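Local coordinates for protein carboxylesterase (Uncultured bacterium, PDB 5GMX) that hydrolyses carboxylic esters as a family VIII carboxylesterase of the beta-lactamase clan and also displays hydrolytic activity toward oxyimino cephalosporins, at residues Ile10-Pro13 with Glu14-Lys17; Ala24-Asp28 with Gly29-Gly33; Ala143-Ala146 with Ala147-Pro150; Asp200-Ile203 with Gly204-Ser208; Leu239-Ala242 with Met243-Pro247. All coordinates share one frame; numbering follows the deposited sequence.

Contact 1: residues Ile10-Pro13 with Glu14-Lys17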
loop_
_atom_site.group_PDB
_atom_site.type_symbol
_atom_site.label_atom_id
_atom_site.label_comp_id
_atom_site.label_asym_id
_atom_site.label_seq_id
_atom_site.Cartn_x
_atom_site.Cartn_y
_atom_site.Cartn_z
ATOM N N ILE A 10 5.745 -6.000 22.384
ATOM C CA ILE A 10 5.709 -4.972 23.417
ATOM C C ILE A 10 4.497 -4.078 23.215
ATOM O O ILE A 10 4.167 -3.704 22.093
ATOM C CB ILE A 10 7.021 -4.119 23.417
ATOM C CG1 ILE A 10 8.246 -5.019 23.658
ATOM C CG2 ILE A 10 6.955 -3.006 24.465
ATOM C CD1 ILE A 10 9.605 -4.353 23.432
ATOM N N CYS A 11 3.875 -3.691 24.317
ATOM C CA CYS A 11 2.661 -2.896 24.285
ATOM C C CYS A 11 2.640 -1.949 25.469
ATOM O O CYS A 11 2.627 -2.395 26.619
ATOM C CB CYS A 11 1.427 -3.806 24.307
ATOM S SG CYS A 11 -0.157 -2.954 24.145
ATOM N N ALA A 12 2.627 -0.648 25.195
ATOM C CA ALA A 12 2.550 0.343 26.265
ATOM C C ALA A 12 1.284 0.125 27.088
ATOM O O ALA A 12 0.231 -0.185 26.530
ATOM C CB ALA A 12 2.583 1.756 25.698
ATOM N N PRO A 13 1.390 0.281 28.418
ATOM C CA PRO A 13 0.291 0.056 29.364
ATOM C C PRO A 13 -1.039 0.659 28.915
ATOM O O PRO A 13 -2.051 -0.046 28.851
ATOM C CB PRO A 13 0.797 0.737 30.638
ATOM C CG PRO A 13 2.276 0.558 30.569
ATOM C CD PRO A 13 2.641 0.646 29.107
ATOM N N GLU A 14 -1.027 1.937 28.553
ATOM C CA GLU A 14 -2.253 2.633 28.181
ATOM C C GLU A 14 -2.914 2.036 26.935
ATOM O O GLU A 14 -4.059 2.358 26.629
ATOM C CB GLU A 14 -1.978 4.121 27.944
ATOM C CG GLU A 14 -0.964 4.410 26.842
ATOM C CD GLU A 14 0.487 4.404 27.310
ATOM O OE1 GLU A 14 1.324 5.035 26.620
ATOM O OE2 GLU A 14 0.799 3.758 28.339
ATOM N N PHE A 15 -2.218 1.144 26.234
ATOM C CA PHE A 15 -2.792 0.550 25.030
ATOM C C PHE A 15 -3.091 -0.932 25.188
ATOM O O PHE A 15 -3.241 -1.642 24.192
ATOM C CB PHE A 15 -1.867 0.770 23.828
ATOM C CG PHE A 15 -1.883 2.172 23.317
ATOM C CD1 PHE A 15 -2.945 2.628 22.561
ATOM C CD2 PHE A 15 -0.854 3.046 23.616
ATOM C CE1 PHE A 15 -2.980 3.929 22.100
ATOM C CE2 PHE A 15 -0.880 4.349 23.155
ATOM C CZ PHE A 15 -1.944 4.790 22.399
ATOM N N THR A 16 -3.218 -1.377 26.438
ATOM C CA THR A 16 -3.483 -2.786 26.743
ATOM C C THR A 16 -4.703 -3.344 26.016
ATOM O O THR A 16 -4.684 -4.492 25.561
ATOM C CB THR A 16 -3.696 -2.992 28.269
ATOM O OG1 THR A 16 -2.547 -2.522 28.975
ATOM C CG2 THR A 16 -3.927 -4.461 28.608
ATOM N N LYS A 17 -5.748 -2.530 25.885
ATOM C CA LYS A 17 -6.958 -2.949 25.184
ATOM C C LYS A 17 -6.632 -3.415 23.763
ATOM O O LYS A 17 -7.141 -4.444 23.299
ATOM C CB LYS A 17 -7.990 -1.817 25.166
ATOM C CG LYS A 17 -8.556 -1.509 26.556
ATOM C CD LYS A 17 -9.488 -0.306 26.554
ATOM C CE LYS A 17 -9.514 0.369 27.927
ATOM N NZ LYS A 17 -10.015 -0.521 29.021
#

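Contact 2: residues Ala24-Asp28 with Gly29-Gly33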
loop_
_atom_site.group_PDB
_atom_site.type_symbol
_atom_site.label_atom_id
_atom_site.label_comp_id
_atom_site.label_asym_id
_atom_site.label_seq_id
_atom_site.Cartn_x
_atom_site.Cartn_y
_atom_site.Cartn_z
ATOM N N ALA A 24 -7.630 -11.372 20.834
ATOM C CA ALA A 24 -8.996 -11.840 20.664
ATOM C C ALA A 24 -9.184 -12.411 19.263
ATOM O O ALA A 24 -9.854 -13.433 19.101
ATOM C CB ALA A 24 -9.988 -10.719 20.926
ATOM N N ASN A 25 -8.548 -11.794 18.262
ATOM C CA ASN A 25 -8.752 -12.251 16.887
ATOM C C ASN A 25 -8.227 -13.670 16.689
ATOM O O ASN A 25 -8.674 -14.384 15.793
ATOM C CB ASN A 25 -8.092 -11.305 15.888
ATOM C CG ASN A 25 -8.885 -10.041 15.678
ATOM O OD1 ASN A 25 -10.107 -10.045 15.768
ATOM N ND2 ASN A 25 -8.190 -8.941 15.418
ATOM N N PHE A 26 -7.282 -14.076 17.534
ATOM C CA PHE A 26 -6.751 -15.433 17.480
ATOM C C PHE A 26 -7.707 -16.413 18.153
ATOM O O PHE A 26 -7.902 -17.534 17.676
ATOM C CB PHE A 26 -5.385 -15.503 18.149
ATOM C CG PHE A 26 -4.276 -14.883 17.348
ATOM C CD1 PHE A 26 -3.524 -15.649 16.470
ATOM C CD2 PHE A 26 -3.972 -13.536 17.490
ATOM C CE1 PHE A 26 -2.492 -15.076 15.744
ATOM C CE2 PHE A 26 -2.946 -12.960 16.767
ATOM C CZ PHE A 26 -2.202 -13.728 15.896
ATOM N N LYS A 27 -8.301 -15.983 19.264
ATOM C CA LYS A 27 -9.125 -16.874 20.073
ATOM C C LYS A 27 -10.357 -17.317 19.304
ATOM O O LYS A 27 -10.856 -18.421 19.504
ATOM C CB LYS A 27 -9.529 -16.195 21.385
ATOM C CG LYS A 27 -8.425 -16.177 22.416
ATOM C CD LYS A 27 -8.653 -15.099 23.467
ATOM C CE LYS A 27 -7.394 -14.889 24.301
ATOM N NZ LYS A 27 -7.581 -13.879 25.381
ATOM N N ASP A 28 -10.824 -16.453 18.406
ATOM C CA ASP A 28 -12.012 -16.722 17.602
ATOM C C ASP A 28 -11.693 -17.540 16.353
ATOM O O ASP A 28 -12.557 -17.738 15.497
ATOM C CB ASP A 28 -12.681 -15.404 17.204
ATOM C CG ASP A 28 -12.952 -14.500 18.401
ATOM O OD1 ASP A 28 -12.375 -14.755 19.483
ATOM O OD2 ASP A 28 -13.737 -13.534 18.260
ATOM N N GLY A 29 -10.453 -18.011 16.252
ATOM C CA GLY A 29 -10.025 -18.823 15.126
ATOM C C GLY A 29 -9.884 -18.076 13.807
ATOM O O GLY A 29 -9.699 -18.696 12.760
ATOM N N LYS A 30 -9.962 -16.747 13.850
ATOM C CA LYS A 30 -9.907 -15.926 12.640
ATOM C C LYS A 30 -8.496 -15.647 12.102
ATOM O O LYS A 30 -8.344 -14.967 11.083
ATOM C CB LYS A 30 -10.614 -14.586 12.874
ATOM C CG LYS A 30 -12.128 -14.673 12.965
ATOM C CD LYS A 30 -12.738 -13.279 12.927
ATOM C CE LYS A 30 -14.225 -13.318 12.593
ATOM N NZ LYS A 30 -14.760 -11.956 12.274
ATOM N N GLU A 31 -7.473 -16.180 12.759
ATOM C CA GLU A 31 -6.100 -15.874 12.369
ATOM C C GLU A 31 -5.268 -17.143 12.298
ATOM O O GLU A 31 -5.550 -18.126 12.981
ATOM C CB GLU A 31 -5.450 -14.916 13.381
ATOM C CG GLU A 31 -5.979 -13.476 13.412
ATOM C CD GLU A 31 -5.444 -12.575 12.308
ATOM O OE1 GLU A 31 -5.059 -13.076 11.225
ATOM O OE2 GLU A 31 -5.402 -11.345 12.544
ATOM N N VAL A 32 -4.233 -17.122 11.473
ATOM C CA VAL A 32 -3.202 -18.138 11.570
ATOM C C VAL A 32 -1.963 -17.457 12.138
ATOM O O VAL A 32 -1.532 -17.767 13.251
ATOM C CB VAL A 32 -2.901 -18.797 10.231
ATOM C CG1 VAL A 32 -1.720 -19.746 10.378
ATOM C CG2 VAL A 32 -4.129 -19.545 9.751
ATOM N N GLY A 33 -1.424 -16.503 11.386
ATOM C CA GLY A 33 -0.340 -15.662 11.865
ATOM C C GLY A 33 -0.620 -14.200 11.570
ATOM O O GLY A 33 -1.265 -13.878 10.572
HETATM O O HOH W 1 -5.239 -9.915 15.286
#

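Contact 3: residues Ala143-Ala146 with Ala147-Pro150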
loop_
_atom_site.group_PDB
_atom_site.type_symbol
_atom_site.label_atom_id
_atom_site.label_comp_id
_atom_site.label_asym_id
_atom_site.label_seq_id
_atom_site.Cartn_x
_atom_site.Cartn_y
_atom_site.Cartn_z
ATOM N N ALA A 143 6.364 0.622 -21.006
ATOM C CA ALA A 143 6.272 1.028 -22.415
ATOM C C ALA A 143 4.897 0.678 -22.959
ATOM O O ALA A 143 4.259 1.492 -23.614
ATOM C CB ALA A 143 7.364 0.366 -23.261
HETATM N N MSE A 144 4.443 -0.539 -22.672
HETATM C CA MSE A 144 3.100 -0.947 -23.055
HETATM C C MSE A 144 1.996 -0.037 -22.500
HETATM O O MSE A 144 1.084 0.366 -23.235
HETATM C CB MSE A 144 2.858 -2.376 -22.601
HETATM C CG MSE A 144 1.405 -2.808 -22.639
HETATM SE SE MSE A 144 1.272 -4.655 -22.026
HETATM C CE MSE A 144 2.583 -5.466 -23.235
ATOM N N LEU A 145 2.066 0.283 -21.208
ATOM C CA LEU A 145 1.048 1.148 -20.605
ATOM C C LEU A 145 1.057 2.559 -21.181
ATOM O O LEU A 145 -0.006 3.135 -21.395
ATOM C CB LEU A 145 1.205 1.214 -19.085
ATOM C CG LEU A 145 0.847 -0.095 -18.385
ATOM C CD1 LEU A 145 1.149 -0.014 -16.900
ATOM C CD2 LEU A 145 -0.616 -0.449 -18.645
ATOM N N ALA A 146 2.240 3.123 -21.421
ATOM C CA ALA A 146 2.315 4.471 -21.995
ATOM C C ALA A 146 1.679 4.528 -23.385
ATOM O O ALA A 146 1.133 5.555 -23.787
ATOM C CB ALA A 146 3.761 4.952 -22.059
ATOM N N ALA A 147 1.715 3.414 -24.104
ATOM C CA ALA A 147 1.209 3.383 -25.471
ATOM C C ALA A 147 -0.304 3.114 -25.531
ATOM O O ALA A 147 -0.913 3.176 -26.591
ATOM C CB ALA A 147 1.968 2.339 -26.275
ATOM N N GLN A 148 -0.905 2.846 -24.380
ATOM C CA GLN A 148 -2.269 2.340 -24.329
ATOM C C GLN A 148 -3.348 3.412 -24.385
ATOM O O GLN A 148 -3.235 4.468 -23.766
ATOM C CB GLN A 148 -2.444 1.508 -23.059
ATOM C CG GLN A 148 -3.759 0.789 -22.942
ATOM C CD GLN A 148 -3.718 -0.267 -21.863
ATOM O OE1 GLN A 148 -2.929 -1.207 -21.936
ATOM N NE2 GLN A 148 -4.573 -0.123 -20.854
ATOM N N TRP A 149 -4.403 3.108 -25.133
ATOM C CA TRP A 149 -5.598 3.944 -25.217
ATOM C C TRP A 149 -6.483 3.728 -23.985
ATOM O O TRP A 149 -6.826 2.593 -23.662
ATOM C CB TRP A 149 -6.370 3.609 -26.510
ATOM C CG TRP A 149 -7.632 4.376 -26.710
ATOM C CD1 TRP A 149 -8.911 3.928 -26.513
ATOM C CD2 TRP A 149 -7.744 5.738 -27.135
ATOM N NE1 TRP A 149 -9.809 4.927 -26.791
ATOM C CE2 TRP A 149 -9.122 6.048 -27.181
ATOM C CE3 TRP A 149 -6.818 6.722 -27.487
ATOM C CZ2 TRP A 149 -9.596 7.307 -27.558
ATOM C CZ3 TRP A 149 -7.286 7.974 -27.863
ATOM C CH2 TRP A 149 -8.665 8.252 -27.900
ATOM N N PRO A 150 -6.846 4.815 -23.291
ATOM C CA PRO A 150 -7.646 4.737 -22.060
ATOM C C PRO A 150 -9.038 4.140 -22.271
ATOM O O PRO A 150 -9.636 4.312 -23.342
ATOM C CB PRO A 150 -7.757 6.201 -21.623
ATOM C CG PRO A 150 -6.622 6.892 -22.291
ATOM C CD PRO A 150 -6.438 6.199 -23.592
#

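Contact 4: residues Asp200-Ile203 with Gly204-Ser208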
loop_
_atom_site.group_PDB
_atom_site.type_symbol
_atom_site.label_atom_id
_atom_site.label_comp_id
_atom_site.label_asym_id
_atom_site.label_seq_id
_atom_site.Cartn_x
_atom_site.Cartn_y
_atom_site.Cartn_z
ATOM N N ASP A 200 11.673 -3.910 7.607
ATOM C CA ASP A 200 10.342 -4.456 7.847
ATOM C C ASP A 200 9.344 -4.152 6.712
ATOM O O ASP A 200 8.152 -4.435 6.843
ATOM C CB ASP A 200 9.782 -3.944 9.178
ATOM C CG ASP A 200 10.341 -4.704 10.390
ATOM O OD1 ASP A 200 10.602 -5.931 10.290
ATOM O OD2 ASP A 200 10.497 -4.074 11.460
ATOM N N TYR A 201 9.822 -3.570 5.616
ATOM C CA TYR A 201 8.999 -3.432 4.408
ATOM C C TYR A 201 9.861 -3.316 3.154
ATOM O O TYR A 201 10.691 -2.410 3.032
ATOM C CB TYR A 201 8.057 -2.222 4.499
ATOM C CG TYR A 201 6.846 -2.383 3.607
ATOM C CD1 TYR A 201 6.916 -2.130 2.245
ATOM C CD2 TYR A 201 5.645 -2.813 4.122
ATOM C CE1 TYR A 201 5.811 -2.300 1.420
ATOM C CE2 TYR A 201 4.532 -2.985 3.307
ATOM C CZ TYR A 201 4.616 -2.725 1.964
ATOM O OH TYR A 201 3.490 -2.902 1.173
ATOM N N TYR A 202 9.628 -4.222 2.211
ATOM C CA TYR A 202 10.402 -4.292 0.977
ATOM C C TYR A 202 9.506 -4.266 -0.265
ATOM O O TYR A 202 8.445 -4.881 -0.291
ATOM C CB TYR A 202 11.241 -5.576 0.929
ATOM C CG TYR A 202 12.217 -5.773 2.067
ATOM C CD1 TYR A 202 11.791 -6.249 3.302
ATOM C CD2 TYR A 202 13.575 -5.517 1.896
ATOM C CE1 TYR A 202 12.693 -6.434 4.346
ATOM C CE2 TYR A 202 14.478 -5.713 2.929
ATOM C CZ TYR A 202 14.031 -6.167 4.148
ATOM O OH TYR A 202 14.928 -6.369 5.182
ATOM N N ILE A 203 9.955 -3.561 -1.294
ATOM C CA ILE A 203 9.382 -3.707 -2.622
ATOM C C ILE A 203 10.491 -4.252 -3.497
ATOM O O ILE A 203 11.409 -3.522 -3.874
ATOM C CB ILE A 203 8.832 -2.383 -3.172
ATOM C CG1 ILE A 203 7.782 -1.811 -2.212
ATOM C CG2 ILE A 203 8.225 -2.599 -4.563
ATOM C CD1 ILE A 203 7.383 -0.381 -2.518
ATOM N N GLY A 204 10.421 -5.548 -3.786
ATOM C CA GLY A 204 11.556 -6.261 -4.341
ATOM C C GLY A 204 12.347 -6.814 -3.170
ATOM O O GLY A 204 13.143 -6.100 -2.560
ATOM N N LEU A 205 12.095 -8.069 -2.816
ATOM C CA LEU A 205 12.724 -8.654 -1.635
ATOM C C LEU A 205 14.072 -9.306 -1.968
ATOM O O LEU A 205 14.128 -10.236 -2.777
ATOM C CB LEU A 205 11.787 -9.681 -0.996
ATOM C CG LEU A 205 12.262 -10.235 0.347
ATOM C CD1 LEU A 205 12.157 -9.160 1.425
ATOM C CD2 LEU A 205 11.475 -11.466 0.717
ATOM N N PRO A 206 15.161 -8.824 -1.345
ATOM C CA PRO A 206 16.491 -9.435 -1.531
ATOM C C PRO A 206 16.498 -10.913 -1.130
ATOM O O PRO A 206 15.847 -11.264 -0.148
ATOM C CB PRO A 206 17.398 -8.618 -0.595
ATOM C CG PRO A 206 16.666 -7.319 -0.378
ATOM C CD PRO A 206 15.200 -7.684 -0.409
ATOM N N ALA A 207 17.228 -11.758 -1.854
ATOM C CA ALA A 207 17.274 -13.190 -1.527
ATOM C C ALA A 207 17.640 -13.452 -0.056
ATOM O O ALA A 207 17.064 -14.333 0.593
ATOM C CB ALA A 207 18.252 -13.912 -2.443
ATOM N N SER A 208 18.572 -12.666 0.469
ATOM C CA SER A 208 19.028 -12.821 1.854
ATOM C C SER A 208 17.913 -12.695 2.902
ATOM O O SER A 208 18.069 -13.157 4.036
ATOM C CB SER A 208 20.133 -11.804 2.157
ATOM O OG SER A 208 19.695 -10.470 1.960
#

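Contact 5: residues Leu239-Ala242 with Met243-Pro247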
loop_
_atom_site.group_PDB
_atom_site.type_symbol
_atom_site.label_atom_id
_atom_site.label_comp_id
_atom_site.label_asym_id
_atom_site.label_seq_id
_atom_site.Cartn_x
_atom_site.Cartn_y
_atom_site.Cartn_z
ATOM N N LEU A 239 -12.817 -3.126 -16.138
ATOM C CA LEU A 239 -12.886 -4.067 -15.023
ATOM C C LEU A 239 -12.254 -5.394 -15.415
ATOM O O LEU A 239 -11.468 -5.989 -14.656
ATOM C CB LEU A 239 -14.340 -4.267 -14.589
ATOM C CG LEU A 239 -14.632 -5.411 -13.612
ATOM C CD1 LEU A 239 -13.833 -5.256 -12.328
ATOM C CD2 LEU A 239 -16.129 -5.513 -13.328
ATOM N N TYR A 240 -12.585 -5.844 -16.621
ATOM C CA TYR A 240 -12.065 -7.102 -17.124
ATOM C C TYR A 240 -10.542 -7.094 -17.243
ATOM O O TYR A 240 -9.882 -8.044 -16.835
ATOM C CB TYR A 240 -12.690 -7.445 -18.481
ATOM C CG TYR A 240 -12.081 -8.686 -19.076
ATOM C CD1 TYR A 240 -12.451 -9.951 -18.627
ATOM C CD2 TYR A 240 -11.111 -8.596 -20.060
ATOM C CE1 TYR A 240 -11.874 -11.093 -19.157
ATOM C CE2 TYR A 240 -10.534 -9.724 -20.599
ATOM C CZ TYR A 240 -10.917 -10.970 -20.152
ATOM O OH TYR A 240 -10.325 -12.082 -20.707
ATOM N N CYS A 241 -9.980 -6.027 -17.798
ATOM C CA CYS A 241 -8.534 -5.964 -17.954
ATOM C C CYS A 241 -7.831 -5.827 -16.603
ATOM O O CYS A 241 -6.761 -6.395 -16.389
ATOM C CB CYS A 241 -8.143 -4.808 -18.873
ATOM S SG CYS A 241 -8.558 -5.096 -20.633
ATOM N N ALA A 242 -8.439 -5.077 -15.694
ATOM C CA ALA A 242 -7.880 -4.921 -14.361
ATOM C C ALA A 242 -7.912 -6.231 -13.559
ATOM O O ALA A 242 -7.085 -6.430 -12.667
ATOM C CB ALA A 242 -8.615 -3.823 -13.616
HETATM N N MSE A 243 -8.852 -7.122 -13.881
HETATM C CA MSE A 243 -9.014 -8.362 -13.114
HETATM C C MSE A 243 -8.495 -9.630 -13.797
HETATM O O MSE A 243 -8.360 -10.666 -13.150
HETATM C CB MSE A 243 -10.489 -8.578 -12.762
HETATM C CG MSE A 243 -11.050 -7.599 -11.731
HETATM SE SE MSE A 243 -10.055 -7.544 -10.039
HETATM C CE MSE A 243 -9.451 -5.700 -10.122
ATOM N N ALA A 244 -8.213 -9.569 -15.091
ATOM C CA ALA A 244 -7.868 -10.788 -15.815
ATOM C C ALA A 244 -6.473 -10.750 -16.418
ATOM O O ALA A 244 -5.965 -11.781 -16.864
ATOM C CB ALA A 244 -8.895 -11.051 -16.905
ATOM N N HIS A 245 -5.859 -9.566 -16.436
ATOM C CA HIS A 245 -4.563 -9.382 -17.090
ATOM C C HIS A 245 -3.479 -8.840 -16.146
ATOM O O HIS A 245 -3.162 -7.651 -16.186
ATOM C CB HIS A 245 -4.697 -8.428 -18.288
ATOM C CG HIS A 245 -5.565 -8.948 -19.392
ATOM N ND1 HIS A 245 -5.970 -8.162 -20.451
ATOM C CD2 HIS A 245 -6.112 -10.169 -19.601
ATOM C CE1 HIS A 245 -6.730 -8.876 -21.263
ATOM N NE2 HIS A 245 -6.828 -10.099 -20.771
ATOM N N PRO A 246 -2.892 -9.707 -15.304
ATOM C CA PRO A 246 -3.213 -11.118 -15.101
ATOM C C PRO A 246 -4.110 -11.279 -13.878
ATOM O O PRO A 246 -4.291 -10.318 -13.127
ATOM C CB PRO A 246 -1.841 -11.740 -14.866
ATOM C CG PRO A 246 -1.114 -10.661 -14.078
ATOM C CD PRO A 246 -1.707 -9.319 -14.514
ATOM N N PRO A 247 -4.700 -12.464 -13.689
ATOM C CA PRO A 247 -5.441 -12.632 -12.435
ATOM C C PRO A 247 -4.500 -12.965 -11.275
ATOM O O PRO A 247 -3.684 -13.875 -11.399
ATOM C CB PRO A 247 -6.397 -13.792 -12.735
ATOM C CG PRO A 247 -5.850 -14.477 -13.960
ATOM C CD PRO A 247 -4.711 -13.676 -14.523
HETATM O O HOH W 2 -4.458 -5.900 -14.010
HETATM O O HOH W 3 -5.900 -8.831 -11.415
#

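Contact 1: residues Ile10-Pro13 with Glu14-Lys17
E14 folds back over A12 and P13, an example of a charged side chain lying back along the chain before it. Its CG stands between the backbone N and the carbonyl carbon (chi1 60°), and a second bend at chi2 returns the carboxylate to the preceding residues. OE1 lies 3.6 Å from A12 CB, while OE2 rests 3.7 Å from P13 CD, the glutamate chain slanting across the pyrrolidine ring.

F15 comes next. Its backbone N donates to A12 O at 2.8 Å (N-H...O 154°), closing a tight turn of 3-10 type between strand 10-11 and helix 16-27. F15 CB approaches C11 SG at 4.1 Å, and the ring turns its edge to the alanine methyl, with CD2 4.2 Å from A12 CB. Beyond this contact the buried ring packs on V45, L38 and I40 of the main antiparallel sheet.

T16 spends two donors on one acceptor. Its N reaches P13 O at 3.0 Å from above the carbonyl plane, whereas its OG1 meets the same P13 O within that plane, on a lone pair, at a short 2.5 Å. The hydroxyl is placed there by chi1 of -57°, which sets OG1 beside its own amide. The chemistry implies a 3-10 turn, closed by two backbone bonds and one hydroxyl, that leads into helix 16-27, with F15 at the N-cap position packing its ring on the sheet.

Contact 2: residues Ala24-Asp28 with Gly29-Gly33
E31 and F26 meet where helix 16-27 ends, and the glutamate illustrates how one side chain can be apolar near its root and polar at its tip. E31 CB sits over one face of the F26 ring in a CH-pi contact, 4.0 Å from the ring centroid and 23° off the ring normal, displaced toward the rim and closest to CD1. The next atom, CG, passes the helix rather than the ring: it lies 3.7 Å from N25 O and 3.9 Å from N25 CB. A bend at chi2 (-79°) folds the carboxylate back toward the residue's own CA. OE2 accepts a hydrogen bond from a water at 3.1 Å, and the same water accepts one from N25 ND2, also at 3.1 Å, so a solvent molecule links the two polar tips. OE1 has its strongest partner outside, in a salt bridge to R375, which probably favours the charged form of this buried carboxylate. The phenyl ring, meanwhile, has V32 O at its edge, near the ring plane.

The backbone, for its part, closes the helix. G29 N donates to F26 O at 3.0 Å, coming from well above the carbonyl plane, and K30 N reaches back to N25 O at 3.3 Å in a weak bond. G29 takes a positive phi, and D28, where helical geometry is lost, makes a salt bridge to R378 of helix 374-385. The paired bonds spanning three and five residues, with glycine at the reversal, are those of a Schellman motif, its longer bond weak, leading from helix 16-27 into strand 33-40.

Contact 3: residues Ala143-Ala146 with Ala147-Pro150
Q148 N donates to L145 O at 3.1 Å with an N-H...O angle of 160°, the straightest bond across this contact, although the donor stands high above the carbonyl plane. It belongs to the C-terminal end of helix 138-146, where alpha-helical bonding gives way to a tighter turn before the chain runs on as a loop. One residue earlier, A147 N is shared: it bonds to A143 O at 3.2 Å, as an alpha-helix requires, and weakly to M144 O, also at 3.2 Å. The change from a four-residue to a three-residue span is thus spread over two successive amides.

The helix end also draws a positive charge from elsewhere. K108 NZ donates to both A146 O and Q148 O, a placement that would probably suit the negative pole of the helix. The amide of Q148 is gripped at both ends by a neighbouring loop, OE1 accepting from R127 N and NE2 donating to G125 O; with two such bonds its rotation is effectively fixed.

Packing completes the turn. L145 and Q148 lie side by side and point the same way, the leucine also resting on V164 and the glutamine on I123. Q148 has its CG anti to the backbone N (chi1 -173°) and an extended chain, which carries the amide out alongside the leucine. A146 packs against W100. Nearer the backbone, Q148 CB sits 3.4 Å from L145 O, and at the outer end L145 CD2 comes within 4.1 Å of Q148 OE1.

Contact 4: residues Asp200-Ile203 with Gly204-Ser208
Y202 receives a leucine methyl on one face of its ring, a compact case of CH-pi packing between residues three apart. L205 CD1 lies 3.7 Å from the ring centroid, 25° off the normal, and its closest atom is Y202 CG at 3.4 Å, so the methyl sits nearer the root of the ring than its hydroxyl. Y202 carries its CG beside the backbone N, opposite the carbonyl carbon (chi1 -58°), which keeps the ring clear of its own carbonyl, while CB faces L205 and P206. L205 takes the other course, with CG anti to its N and CD1 turned back by a chi2 of 71°. P206 adds a second apolar touch, its CD 3.6 Å from Y202 CD2, the two side chains crossing at about a right angle.

Between Y202 and L205 the chain turns at G204, whose phi is positive, as it leaves strand 201-202, an outer strand of the small sheet. The tyrosine OH makes weak hydrogen bonds to R212 and N199 O, while L205 also packs on L66 and V213. No hydrogen bond crosses this contact: the chemistry implies a turn whose side chains meet by hydrophobic and CH-pi contacts alone, polar ties lying in the surroundings.

Contact 5: residues Leu239-Ala242 with Met243-Pro247
Helix 237-244 loosens over its last residues, up to H245, the first to leave helical angles: M243 N to L239 O and A244 N to Y240 O are weak bonds, and H245 N reaches C241 O at 3.3 Å before a cis peptide bond leads into P246. Two aromatic contacts form at this helix C-terminus. A244 CB lies over a face of the Y240 ring, 3.9 Å from its centroid, while the same ring turns an edge toward the face of H245 in an offset edge-to-face pair, centroids 5.3 Å apart and planes at 78°. C241 SG approaches the imidazole obliquely, and H245 ND1 is hydrogen-bonded to P126 O, which helps to fix the rotation of the ring.

L239 CD1 packs at 3.7 Å on M243 CG, a selenomethionine whose chain bends at chi2 and chi3 and brings its CE back to 4.1 Å from A242 CB. The M243 side chain also touches the bound phenylmethanesulfonic acid and packs on A162, joining the helix end to the ligand pocket. A water bridges the helix end and the residues beyond it, donating to A242 O at 3.0 Å and to P246 O at 2.8 Å.

The five contacts follow one another along the chain, each a local turn at the end of a helix or strand. Contacts 1 and 2 mark the two ends of helix 16-27, their centres about 19 Å apart, and connect it to strands 10-11 and 33-40 of the seven-stranded antiparallel sheet. Contacts 3 and 5 lie across the molecule from contact 1, with centres about 15 Å apart, at the C-terminal ends of helices 138-146 and 237-244. Contact 4, leaving the three-stranded sheet, is about 26 Å from contact 5 between centres. Of the five, contact 5 alone contributes a residue to the ligand pocket; the others lie elsewhere in the beta-lactamase-type fold.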